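Local structure of F5/8 type C domain protein (Clostridium perfringens, 7JRM) at residues S17-V22 / L269-E274; V22-G27 / S47-G52; S232-A237 / E274-A279; Y249-S254 / K366-N371. The protein probably binds carbohydrate through a family 51 binding module, as part of a bacterial O-glycopeptidase that recognises and hydrolyses mucins. All coordinates share one frame; numbering follows the deposited sequence.

Contact 1 (S17-V22 / L269-E274)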
loop_
_atom_site.group_PDB
_atom_site.type_symbol
_atom_site.label_atom_id
_atom_site.label_comp_id
_atom_site.label_asym_id
_atom_site.label_seq_id
_atom_site.Cartn_x
_atom_site.Cartn_y
_atom_site.Cartn_z
ATOM N N SER A 17 4.733 11.322 16.279
ATOM C CA SER A 17 3.663 11.357 15.296
ATOM C C SER A 17 3.286 9.931 14.895
ATOM O O SER A 17 3.851 8.949 15.382
ATOM C CB SER A 17 4.077 12.195 14.086
ATOM O OG SER A 17 4.692 11.394 13.093
ATOM N N MET A 18 2.313 9.813 13.989
ATOM C CA MET A 18 1.793 8.496 13.635
ATOM C C MET A 18 2.784 7.691 12.802
ATOM O O MET A 18 2.837 6.462 12.926
ATOM C CB MET A 18 0.468 8.639 12.884
ATOM C CG MET A 18 -0.689 9.119 13.746
ATOM S SD MET A 18 -0.886 8.168 15.267
ATOM C CE MET A 18 -1.434 6.592 14.617
ATOM N N ASP A 19 3.572 8.352 11.959
ATOM C CA ASP A 19 4.477 7.664 11.048
ATOM C C ASP A 19 5.886 7.500 11.603
ATOM O O ASP A 19 6.720 6.863 10.951
ATOM C CB ASP A 19 4.542 8.406 9.709
ATOM C CG ASP A 19 3.174 8.612 9.090
ATOM O OD1 ASP A 19 2.694 7.695 8.391
ATOM O OD2 ASP A 19 2.581 9.690 9.302
ATOM N N GLU A 20 6.174 8.048 12.778
ATOM C CA GLU A 20 7.516 7.995 13.337
ATOM C C GLU A 20 7.728 6.703 14.118
ATOM O O GLU A 20 6.797 6.147 14.708
ATOM C CB GLU A 20 7.769 9.201 14.242
ATOM C CG GLU A 20 7.834 10.525 13.496
ATOM C CD GLU A 20 7.873 11.721 14.428
ATOM O OE1 GLU A 20 7.140 11.716 15.438
ATOM O OE2 GLU A 20 8.637 12.668 14.146
ATOM N N LYS A 21 8.972 6.228 14.110
ATOM C CA LYS A 21 9.341 5.025 14.845
ATOM C C LYS A 21 9.604 5.385 16.302
ATOM O O LYS A 21 10.487 6.198 16.597
ATOM C CB LYS A 21 10.571 4.372 14.218
ATOM C CG LYS A 21 10.995 3.073 14.884
ATOM C CD LYS A 21 9.916 2.011 14.763
ATOM C CE LYS A 21 10.487 0.617 14.974
ATOM N NZ LYS A 21 9.414 -0.410 15.094
ATOM N N VAL A 22 8.843 4.782 17.210
ATOM C CA VAL A 22 8.934 5.113 18.628
ATOM C C VAL A 22 10.140 4.402 19.229
ATOM O O VAL A 22 10.232 3.171 19.194
ATOM C CB VAL A 22 7.644 4.734 19.368
ATOM C CG1 VAL A 22 7.898 4.629 20.866
ATOM C CG2 VAL A 22 6.551 5.752 19.081
ATOM N N LEU A 269 -2.517 3.880 4.159
ATOM C CA LEU A 269 -1.835 5.121 3.806
ATOM C C LEU A 269 -2.768 6.322 3.882
ATOM O O LEU A 269 -2.306 7.450 4.087
ATOM C CB LEU A 269 -1.238 5.010 2.404
ATOM C CG LEU A 269 -0.124 3.982 2.200
ATOM C CD1 LEU A 269 0.391 4.038 0.772
ATOM C CD2 LEU A 269 1.007 4.208 3.191
ATOM N N SER A 270 -4.075 6.104 3.719
ATOM C CA SER A 270 -5.015 7.218 3.734
ATOM C C SER A 270 -5.136 7.839 5.118
ATOM O O SER A 270 -5.456 9.029 5.232
ATOM C CB SER A 270 -6.387 6.753 3.242
ATOM O OG SER A 270 -7.025 5.938 4.210
ATOM N N LYS A 271 -4.883 7.059 6.172
ATOM C CA LYS A 271 -5.040 7.517 7.556
ATOM C C LYS A 271 -6.441 8.070 7.800
ATOM O O LYS A 271 -6.640 8.973 8.615
ATOM C CB LYS A 271 -3.972 8.553 7.923
ATOM C CG LYS A 271 -2.550 8.012 7.876
ATOM C CD LYS A 271 -1.522 9.132 7.887
ATOM C CE LYS A 271 -1.568 9.918 9.187
ATOM N NZ LYS A 271 -0.341 10.739 9.380
ATOM N N ASP A 272 -7.422 7.527 7.084
ATOM C CA ASP A 272 -8.811 7.949 7.177
ATOM C C ASP A 272 -9.616 6.850 7.853
ATOM O O ASP A 272 -9.509 5.678 7.479
ATOM C CB ASP A 272 -9.382 8.258 5.791
ATOM C CG ASP A 272 -10.843 8.655 5.837
ATOM O OD1 ASP A 272 -11.155 9.716 6.419
ATOM O OD2 ASP A 272 -11.680 7.909 5.288
ATOM N N LYS A 273 -10.426 7.234 8.842
ATOM C CA LYS A 273 -11.122 6.249 9.666
ATOM C C LYS A 273 -12.087 5.407 8.838
ATOM O O LYS A 273 -12.069 4.173 8.910
ATOM C CB LYS A 273 -11.862 6.952 10.803
ATOM C CG LYS A 273 -12.710 6.025 11.653
ATOM C CD LYS A 273 -13.993 6.707 12.094
ATOM C CE LYS A 273 -14.336 6.357 13.531
ATOM N NZ LYS A 273 -15.602 7.006 13.977
ATOM N N GLU A 274 -12.941 6.057 8.045
ATOM C CA GLU A 274 -13.960 5.313 7.312
ATOM C C GLU A 274 -13.364 4.532 6.147
ATOM O O GLU A 274 -13.870 3.455 5.805
ATOM C CB GLU A 274 -15.055 6.260 6.818
ATOM C CG GLU A 274 -15.828 6.966 7.931
ATOM C CD GLU A 274 -16.511 6.013 8.903
ATOM O OE1 GLU A 274 -16.714 4.827 8.562
ATOM O OE2 GLU A 274 -16.847 6.459 10.020
#
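Asp19 and Lys271 reach for each other from opposite directions and join in a salt bridge, with Lys271 NZ 3.1 Å from Asp19 OD2. The ammonium donates to the syn side of that oxygen and stands 17° out of the carboxylate plane. Asp19 turns CG away from its carbonyl carbon, beside the backbone N (chi1 -55°), which sends the carboxylate out toward the lysine. Lys271 has to cover much of the gap itself, since the nearest pair of CA atoms, those of Met18 and Lys271, is 9.2 Å apart. Its chain is drawn out except for a bend at chi3 (64°), and the tip of the chain does the touching. Met18 starts in the same direction, its CB 4.2 Å from Lys271 NZ, then folds back at chi2 and chi3 so that the sulfur end leaves the contact. Behind Asp19 the loop is tied to itself: Ser17 N gives a hydrogen bond of 2.6 Å to Glu20 OE1. On the other side, Lys271 takes positive phi as the chain leaves one helix, and Asp272 follows as N-cap of the next. The lysine is therefore carried by the tight connection between two helices. Asp81, just past strand 70-79, is a second carboxylate partner of the same ammonium, in a long, weak ion pair. Tyr229 touches both Met18 and Lys271. The contact thus brings the loop after strand 14-16, at the end of the Ig-like sheet, against the turn between helices 251-270 and 273-288, while Met18 also leans on Val79 of strand 70-79.

Contact 2 (V22-G27 / S47-G52)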
loop_
_atom_site.group_PDB
_atom_site.type_symbol
_atom_site.label_atom_id
_atom_site.label_comp_id
_atom_site.label_asym_id
_atom_site.label_seq_id
_atom_site.Cartn_x
_atom_site.Cartn_y
_atom_site.Cartn_z
ATOM N N VAL A 22 8.843 4.782 17.210
ATOM C CA VAL A 22 8.934 5.113 18.628
ATOM C C VAL A 22 10.140 4.402 19.229
ATOM O O VAL A 22 10.232 3.171 19.194
ATOM C CB VAL A 22 7.644 4.734 19.368
ATOM C CG1 VAL A 22 7.898 4.629 20.866
ATOM C CG2 VAL A 22 6.551 5.752 19.081
ATOM N N ASP A 23 11.071 5.181 19.775
ATOM C CA ASP A 23 12.208 4.655 20.520
ATOM C C ASP A 23 11.904 4.820 22.005
ATOM O O ASP A 23 11.934 5.938 22.531
ATOM C CB ASP A 23 13.498 5.376 20.132
ATOM C CG ASP A 23 14.714 4.839 20.866
ATOM O OD1 ASP A 23 14.652 3.699 21.374
ATOM O OD2 ASP A 23 15.734 5.557 20.932
ATOM N N LEU A 24 11.607 3.706 22.677
ATOM C CA LEU A 24 11.218 3.758 24.083
ATOM C C LEU A 24 12.354 4.208 24.990
ATOM O O LEU A 24 12.098 4.582 26.140
ATOM C CB LEU A 24 10.706 2.390 24.535
ATOM C CG LEU A 24 9.350 1.955 23.981
ATOM C CD1 LEU A 24 8.966 0.600 24.541
ATOM C CD2 LEU A 24 8.281 2.990 24.294
ATOM N N MET A 25 13.593 4.179 24.507
ATOM C CA MET A 25 14.752 4.574 25.295
ATOM C C MET A 25 15.267 5.960 24.927
ATOM O O MET A 25 16.318 6.371 25.428
ATOM C CB MET A 25 15.869 3.541 25.136
ATOM C CG MET A 25 15.468 2.134 25.542
ATOM S SD MET A 25 15.321 1.961 27.328
ATOM C CE MET A 25 16.866 2.697 27.852
ATOM N N LYS A 26 14.553 6.685 24.068
ATOM C CA LYS A 26 14.987 8.013 23.652
ATOM C C LYS A 26 14.916 8.979 24.829
ATOM O O LYS A 26 13.854 9.153 25.436
ATOM C CB LYS A 26 14.122 8.508 22.495
ATOM C CG LYS A 26 14.347 9.965 22.122
ATOM C CD LYS A 26 15.795 10.224 21.739
ATOM C CE LYS A 26 15.901 11.355 20.730
ATOM N NZ LYS A 26 17.259 11.431 20.125
ATOM N N GLY A 27 16.046 9.603 25.152
ATOM C CA GLY A 27 16.101 10.570 26.227
ATOM C C GLY A 27 16.299 9.996 27.610
ATOM O O GLY A 27 16.251 10.751 28.588
ATOM N N SER A 47 5.197 -0.749 31.528
ATOM C CA SER A 47 4.796 -0.011 30.337
ATOM C C SER A 47 3.460 -0.539 29.839
ATOM O O SER A 47 3.210 -1.746 29.882
ATOM C CB SER A 47 5.850 -0.123 29.228
ATOM O OG SER A 47 5.453 0.597 28.075
ATOM N N ASP A 48 2.610 0.374 29.368
ATOM C CA ASP A 48 1.350 0.032 28.719
ATOM C C ASP A 48 1.365 0.408 27.239
ATOM O O ASP A 48 0.314 0.655 26.640
ATOM C CB ASP A 48 0.174 0.701 29.432
ATOM C CG ASP A 48 0.290 2.218 29.465
ATOM O OD1 ASP A 48 1.309 2.760 28.988
ATOM O OD2 ASP A 48 -0.648 2.872 29.971
ATOM N N PHE A 49 2.553 0.452 26.643
ATOM C CA PHE A 49 2.717 0.930 25.279
ATOM C C PHE A 49 2.313 -0.137 24.269
ATOM O O PHE A 49 2.616 -1.322 24.439
ATOM C CB PHE A 49 4.168 1.353 25.044
ATOM C CG PHE A 49 4.475 1.715 23.619
ATOM C CD1 PHE A 49 4.084 2.938 23.103
ATOM C CD2 PHE A 49 5.162 0.836 22.800
ATOM C CE1 PHE A 49 4.369 3.277 21.793
ATOM C CE2 PHE A 49 5.449 1.168 21.489
ATOM C CZ PHE A 49 5.052 2.390 20.985
ATOM N N VAL A 50 1.622 0.292 23.215
ATOM C CA VAL A 50 1.233 -0.570 22.105
ATOM C C VAL A 50 1.681 0.095 20.811
ATOM O O VAL A 50 1.375 1.269 20.576
ATOM C CB VAL A 50 -0.286 -0.830 22.072
ATOM C CG1 VAL A 50 -0.593 -2.076 21.252
ATOM C CG2 VAL A 50 -0.849 -0.960 23.479
ATOM N N GLU A 51 2.402 -0.650 19.978
ATOM C CA GLU A 51 2.839 -0.119 18.694
ATOM C C GLU A 51 1.653 0.061 17.754
ATOM O O GLU A 51 0.632 -0.624 17.866
ATOM C CB GLU A 51 3.871 -1.046 18.051
ATOM C CG GLU A 51 5.203 -1.112 18.776
ATOM C CD GLU A 51 6.230 -0.161 18.202
ATOM O OE1 GLU A 51 5.952 0.458 17.155
ATOM O OE2 GLU A 51 7.320 -0.037 18.799
ATOM N N GLY A 52 1.799 0.996 16.817
ATOM C CA GLY A 52 0.743 1.261 15.855
ATOM C C GLY A 52 -0.554 1.730 16.472
ATOM O O GLY A 52 -1.628 1.478 15.914
#
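Val22 and Leu24 close on the ring of Phe49, packing two loops of the Ig-like domain together beside its beta sheet. Val22 comes first, approaching from the direction opposite to the phenylalanine: its CG1, anti to the backbone N, lies 3.6 Å from Phe49 CZ and meets the far end of the ring obliquely. Asp23 points away from the partner loop and opens a type I turn that runs to Lys26, closed by the backbone bond from Lys26 N to Asp23 O. Leu24, inside that turn, swings back toward the ring. Its CD2 sits over one face, 4.2 Å from the Phe49 centroid and 15° off the ring normal, a CH-pi contact displaced toward the rim. Past Leu24 the turn leads away, though Leu24 O is held by Tyr61 OH and Arg75 NH2 from the sheet. Phe49 extends to its two partners with CG anti to the backbone N (chi1 173°), and its own N-H is bound by Ser47 OG in an ST turn. Phe57 of strand 55-64 makes an edge-to-face pair with the same ring. At the ring's edge, in its plane, the carboxylate oxygen Glu51 OE2 lies 3.5 Å from Phe49 CE2.

Contact 3 (S232-A237 / E274-A279)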
loop_
_atom_site.group_PDB
_atom_site.type_symbol
_atom_site.label_atom_id
_atom_site.label_comp_id
_atom_site.label_asym_id
_atom_site.label_seq_id
_atom_site.Cartn_x
_atom_site.Cartn_y
_atom_site.Cartn_z
ATOM N N SER A 232 -5.008 -0.660 13.668
ATOM C CA SER A 232 -4.529 -1.907 14.255
ATOM C C SER A 232 -5.344 -3.102 13.775
ATOM O O SER A 232 -4.781 -4.161 13.472
ATOM C CB SER A 232 -4.560 -1.815 15.781
ATOM O OG SER A 232 -3.788 -0.719 16.241
ATOM N N GLU A 233 -6.668 -2.954 13.696
ATOM C CA GLU A 233 -7.506 -4.066 13.260
ATOM C C GLU A 233 -7.302 -4.367 11.780
ATOM O O GLU A 233 -7.244 -5.537 11.383
ATOM C CB GLU A 233 -8.977 -3.764 13.549
ATOM C CG GLU A 233 -9.344 -3.838 15.022
ATOM C CD GLU A 233 -9.201 -5.237 15.588
ATOM O OE1 GLU A 233 -9.984 -6.126 15.188
ATOM O OE2 GLU A 233 -8.305 -5.450 16.432
ATOM N N LEU A 234 -7.193 -3.327 10.950
ATOM C CA LEU A 234 -6.943 -3.547 9.529
ATOM C C LEU A 234 -5.558 -4.135 9.300
ATOM O O LEU A 234 -5.383 -5.012 8.446
ATOM C CB LEU A 234 -7.110 -2.240 8.753
ATOM C CG LEU A 234 -6.886 -2.350 7.243
ATOM C CD1 LEU A 234 -7.841 -3.370 6.643
ATOM C CD2 LEU A 234 -7.042 -0.999 6.566
ATOM N N ASN A 235 -4.559 -3.664 10.054
ATOM C CA ASN A 235 -3.222 -4.242 9.959
ATOM C C ASN A 235 -3.233 -5.714 10.350
ATOM O O ASN A 235 -2.530 -6.531 9.744
ATOM C CB ASN A 235 -2.247 -3.465 10.844
ATOM C CG ASN A 235 -1.274 -2.625 10.043
ATOM O OD1 ASN A 235 -0.710 -3.084 9.050
ATOM N ND2 ASN A 235 -1.069 -1.385 10.474
ATOM N N LYS A 236 -4.029 -6.068 11.361
ATOM C CA LYS A 236 -4.106 -7.458 11.797
ATOM C C LYS A 236 -4.727 -8.343 10.722
ATOM O O LYS A 236 -4.250 -9.457 10.477
ATOM C CB LYS A 236 -4.904 -7.548 13.097
ATOM C CG LYS A 236 -4.879 -8.915 13.759
ATOM C CD LYS A 236 -5.659 -8.897 15.065
ATOM C CE LYS A 236 -6.002 -10.303 15.526
ATOM N NZ LYS A 236 -7.026 -10.939 14.653
ATOM N N ALA A 237 -5.789 -7.864 10.071
ATOM C CA ALA A 237 -6.443 -8.660 9.037
ATOM C C ALA A 237 -5.576 -8.794 7.792
ATOM O O ALA A 237 -5.603 -9.839 7.131
ATOM C CB ALA A 237 -7.795 -8.046 8.680
ATOM N N GLU A 274 -12.941 6.057 8.045
ATOM C CA GLU A 274 -13.960 5.313 7.312
ATOM C C GLU A 274 -13.364 4.532 6.147
ATOM O O GLU A 274 -13.870 3.455 5.805
ATOM C CB GLU A 274 -15.055 6.260 6.818
ATOM C CG GLU A 274 -15.828 6.966 7.931
ATOM C CD GLU A 274 -16.511 6.013 8.903
ATOM O OE1 GLU A 274 -16.714 4.827 8.562
ATOM O OE2 GLU A 274 -16.847 6.459 10.020
ATOM N N THR A 275 -12.303 5.051 5.525
ATOM C CA THR A 275 -11.621 4.291 4.483
ATOM C C THR A 275 -11.026 3.007 5.048
ATOM O O THR A 275 -11.083 1.950 4.409
ATOM C CB THR A 275 -10.531 5.144 3.832
ATOM O OG1 THR A 275 -11.068 6.425 3.477
ATOM C CG2 THR A 275 -9.991 4.463 2.585
ATOM N N ILE A 276 -10.459 3.080 6.255
ATOM C CA ILE A 276 -9.877 1.900 6.883
ATOM C C ILE A 276 -10.967 0.910 7.271
ATOM O O ILE A 276 -10.849 -0.297 7.031
ATOM C CB ILE A 276 -9.025 2.310 8.097
ATOM C CG1 ILE A 276 -7.706 2.937 7.637
ATOM C CG2 ILE A 276 -8.774 1.118 9.012
ATOM C CD1 ILE A 276 -7.053 3.819 8.679
ATOM N N ASN A 277 -12.052 1.409 7.872
ATOM C CA ASN A 277 -13.133 0.530 8.306
ATOM C C ASN A 277 -13.803 -0.153 7.120
ATOM O O ASN A 277 -14.156 -1.336 7.194
ATOM C CB ASN A 277 -14.158 1.323 9.117
ATOM C CG ASN A 277 -13.624 1.761 10.467
ATOM O OD1 ASN A 277 -12.551 1.335 10.892
ATOM N ND2 ASN A 277 -14.377 2.614 11.152
ATOM N N SER A 278 -13.986 0.577 6.017
ATOM C CA SER A 278 -14.608 -0.015 4.837
ATOM C C SER A 278 -13.709 -1.076 4.216
ATOM O O SER A 278 -14.191 -2.128 3.779
ATOM C CB SER A 278 -14.943 1.072 3.816
ATOM O OG SER A 278 -15.667 0.537 2.720
ATOM N N ALA A 279 -12.399 -0.820 4.169
ATOM C CA ALA A 279 -11.472 -1.813 3.639
ATOM C C ALA A 279 -11.416 -3.044 4.533
ATOM O O ALA A 279 -11.279 -4.170 4.039
ATOM C CB ALA A 279 -10.081 -1.201 3.479
#
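Leu234 and Ile276 mark the closest backbone approach of two helical segments that run in the same general direction, their CA atoms 6.7 Å apart. Both segments keep regular helical geometry, with i to i+4 bonds such as Lys236 N to Ser232 O and Ser278 N to Glu274 O. No hydrogen bond passes between the segments. What joins them is apolar. Leu234 points toward the other helix and does most of the work. With CG anti to the backbone N (chi1 -179°), its two methyls are carried across the gap, and CD2 settles between Ile276 and Ala279, which lie about one turn apart. CD2 rests 3.7 Å from Ile276 CG2, and the stem of the leucine joins in, Leu234 CB lying 3.8 Å from the same Ile276 methyl. The isoleucine presents that gamma branch rather than its longer CG1-CD1 arm to the stem, and the two side chains meet at a slant, not head on. Further along, Leu234 CD2 comes 4.3 Å from Ala279 CB, while its CD1 reaches 4.2 Å to Ala279 C, so the small alanine lets the leucine lie against the helix backbone itself. All three residues are buried. Leu280, next along helix 273-288, touches Leu234 and Ala237 and continues the same seam. Leu268 of helix 251-270 also packs on Leu234, and Ala267 on Ala279, so this is the interior of a three-helix bundle in which helices 232-242 and 273-288 run alike and helix 251-270, turned the other way, completes the core.

Contact 4 (Y249-S254 / K366-N371)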
loop_
_atom_site.group_PDB
_atom_site.type_symbol
_atom_site.label_atom_id
_atom_site.label_comp_id
_atom_site.label_asym_id
_atom_site.label_seq_id
_atom_site.Cartn_x
_atom_site.Cartn_y
_atom_site.Cartn_z
ATOM N N TYR A 249 -6.443 -21.581 -3.811
ATOM C CA TYR A 249 -7.807 -21.118 -4.008
ATOM C C TYR A 249 -8.028 -20.808 -5.480
ATOM O O TYR A 249 -7.081 -20.589 -6.239
ATOM C CB TYR A 249 -8.110 -19.882 -3.149
ATOM C CG TYR A 249 -7.708 -20.043 -1.700
ATOM C CD1 TYR A 249 -8.577 -20.611 -0.777
ATOM C CD2 TYR A 249 -6.458 -19.632 -1.256
ATOM C CE1 TYR A 249 -8.212 -20.764 0.547
ATOM C CE2 TYR A 249 -6.085 -19.781 0.066
ATOM C CZ TYR A 249 -6.965 -20.348 0.963
ATOM O OH TYR A 249 -6.598 -20.497 2.280
ATOM N N THR A 250 -9.298 -20.812 -5.880
ATOM C CA THR A 250 -9.646 -20.563 -7.272
ATOM C C THR A 250 -9.170 -19.180 -7.704
ATOM O O THR A 250 -9.041 -18.260 -6.891
ATOM C CB THR A 250 -11.156 -20.686 -7.478
ATOM O OG1 THR A 250 -11.801 -19.483 -7.041
ATOM C CG2 THR A 250 -11.708 -21.867 -6.691
ATOM N N GLU A 251 -8.901 -19.045 -9.005
ATOM C CA GLU A 251 -8.408 -17.777 -9.533
ATOM C C GLU A 251 -9.397 -16.648 -9.269
ATOM O O GLU A 251 -8.994 -15.509 -9.000
ATOM C CB GLU A 251 -8.124 -17.910 -11.031
ATOM C CG GLU A 251 -8.107 -16.591 -11.790
ATOM C CD GLU A 251 -7.463 -16.712 -13.157
ATOM O OE1 GLU A 251 -8.085 -16.274 -14.147
ATOM O OE2 GLU A 251 -6.335 -17.243 -13.240
ATOM N N GLU A 252 -10.696 -16.947 -9.322
ATOM C CA GLU A 252 -11.705 -15.920 -9.087
ATOM C C GLU A 252 -11.685 -15.445 -7.638
ATOM O O GLU A 252 -11.704 -14.238 -7.370
ATOM C CB GLU A 252 -13.089 -16.453 -9.460
ATOM C CG GLU A 252 -14.058 -15.385 -9.935
ATOM C CD GLU A 252 -15.223 -15.962 -10.716
ATOM N N SER A 253 -11.646 -16.382 -6.688
ATOM C CA SER A 253 -11.677 -16.008 -5.278
ATOM C C SER A 253 -10.340 -15.443 -4.813
ATOM O O SER A 253 -10.307 -14.520 -3.992
ATOM C CB SER A 253 -12.072 -17.212 -4.423
ATOM O OG SER A 253 -10.927 -17.881 -3.923
ATOM N N SER A 254 -9.230 -15.985 -5.320
ATOM C CA SER A 254 -7.922 -15.444 -4.963
ATOM C C SER A 254 -7.729 -14.042 -5.521
ATOM O O SER A 254 -7.055 -13.216 -4.895
ATOM C CB SER A 254 -6.811 -16.372 -5.456
ATOM O OG SER A 254 -6.681 -16.306 -6.865
ATOM N N LYS A 366 -7.152 -16.766 -21.263
ATOM C CA LYS A 366 -6.812 -16.351 -19.909
ATOM C C LYS A 366 -5.543 -17.011 -19.382
ATOM O O LYS A 366 -5.271 -16.929 -18.180
ATOM C CB LYS A 366 -7.980 -16.635 -18.962
ATOM C CG LYS A 366 -9.246 -15.858 -19.288
ATOM C CD LYS A 366 -10.453 -16.451 -18.580
ATOM N N LEU A 367 -4.764 -17.659 -20.245
ATOM C CA LEU A 367 -3.487 -18.239 -19.837
ATOM C C LEU A 367 -2.442 -17.130 -19.795
ATOM O O LEU A 367 -2.001 -16.643 -20.842
ATOM C CB LEU A 367 -3.076 -19.357 -20.789
ATOM C CG LEU A 367 -4.101 -20.472 -21.012
ATOM C CD1 LEU A 367 -3.527 -21.561 -21.905
ATOM C CD2 LEU A 367 -4.570 -21.053 -19.687
ATOM N N LYS A 368 -2.042 -16.732 -18.587
ATOM C CA LYS A 368 -1.177 -15.573 -18.407
ATOM C C LYS A 368 0.292 -15.858 -18.689
ATOM O O LYS A 368 1.069 -14.908 -18.828
ATOM C CB LYS A 368 -1.323 -15.030 -16.982
ATOM C CG LYS A 368 -2.746 -14.659 -16.597
ATOM C CD LYS A 368 -2.916 -14.629 -15.085
ATOM C CE LYS A 368 -4.379 -14.496 -14.696
ATOM N NZ LYS A 368 -5.277 -15.185 -15.665
ATOM N N LYS A 369 0.696 -17.123 -18.775
ATOM C CA LYS A 369 2.096 -17.475 -18.970
ATOM C C LYS A 369 2.386 -18.054 -20.347
ATOM O O LYS A 369 3.537 -18.407 -20.623
ATOM C CB LYS A 369 2.547 -18.468 -17.892
ATOM C CG LYS A 369 2.215 -18.036 -16.474
ATOM C CD LYS A 369 3.107 -18.730 -15.459
ATOM C CE LYS A 369 2.545 -18.601 -14.052
ATOM N NZ LYS A 369 3.175 -19.565 -13.108
ATOM N N LEU A 370 1.385 -18.155 -21.220
ATOM C CA LEU A 370 1.563 -18.754 -22.542
ATOM C C LEU A 370 2.279 -17.755 -23.442
ATOM O O LEU A 370 1.659 -16.977 -24.169
ATOM C CB LEU A 370 0.220 -19.173 -23.128
ATOM C CG LEU A 370 0.272 -20.039 -24.388
ATOM C CD1 LEU A 370 1.343 -21.112 -24.261
ATOM C CD2 LEU A 370 -1.085 -20.663 -24.666
ATOM N N ASN A 371 3.611 -17.782 -23.396
ATOM C CA ASN A 371 4.431 -16.891 -24.209
ATOM C C ASN A 371 4.921 -17.532 -25.499
ATOM O O ASN A 371 5.341 -16.809 -26.409
ATOM C CB ASN A 371 5.641 -16.399 -23.406
ATOM C CG ASN A 371 5.264 -15.381 -22.346
ATOM O OD1 ASN A 371 4.172 -14.814 -22.374
ATOM N ND2 ASN A 371 6.171 -15.144 -21.405
HETATM O O HOH W 1 -5.149 -18.784 -15.615
#
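Glu251 and Lys368 come at each other from opposite directions, forming a salt bridge between the first turn of helix 251-270, in the three-helix bundle, and a loop between parallel strands of the domain that follows. Glu251 is stretched out: CG is anti to the backbone N (chi1 159°) and the chain stays extended beyond it, so the carboxylate stands well clear of the helix. Lys368 answers with a chain that is straight until a kink at chi4 (33°), which brings its ammonium over the oxygen end of the carboxylate, tilted out of its plane. NZ is equally far from both oxygens, 3.4 Å from Glu251 OE1 and 3.4 Å from Glu251 OE2, in two long, weak hydrogen bonds. A firmer bond holds the lysine from its own side, Lys368 NZ donating to Lys366 O at 3.1 Å; this probably fixes where the charge sits. On the helix side, Thr250 is the N-cap, its OG1 accepting from Ser253 N. The nearby helix start would be expected to suit the negative charge of Glu251. Both partners are solvent-exposed, and a water completes the bridge, donating to Glu251 OE2 at 3.1 Å and to Lys366 O at 3.2 Å.

Contact 3 is the buried one of the four, purely apolar and internal to the three-helix bundle; the others lie at the surface. Contacts 1 and 4 both use helix 251-270, but near its two ends, with nearest atoms about 20 Å apart. Each joins the bundle to a neighbouring domain by a lysine-carboxylate pair: contact 1 is direct and single-pronged, contact 4 weaker and backed by water. Contacts 1 and 3 share Glu274 and meet where helix 273-288 starts. Contact 2 stays within the Ig-like domain and relies on an aromatic ring; it shares Val22 with contact 1, and its Gly52 O approaches Ser232 OG of contact 3.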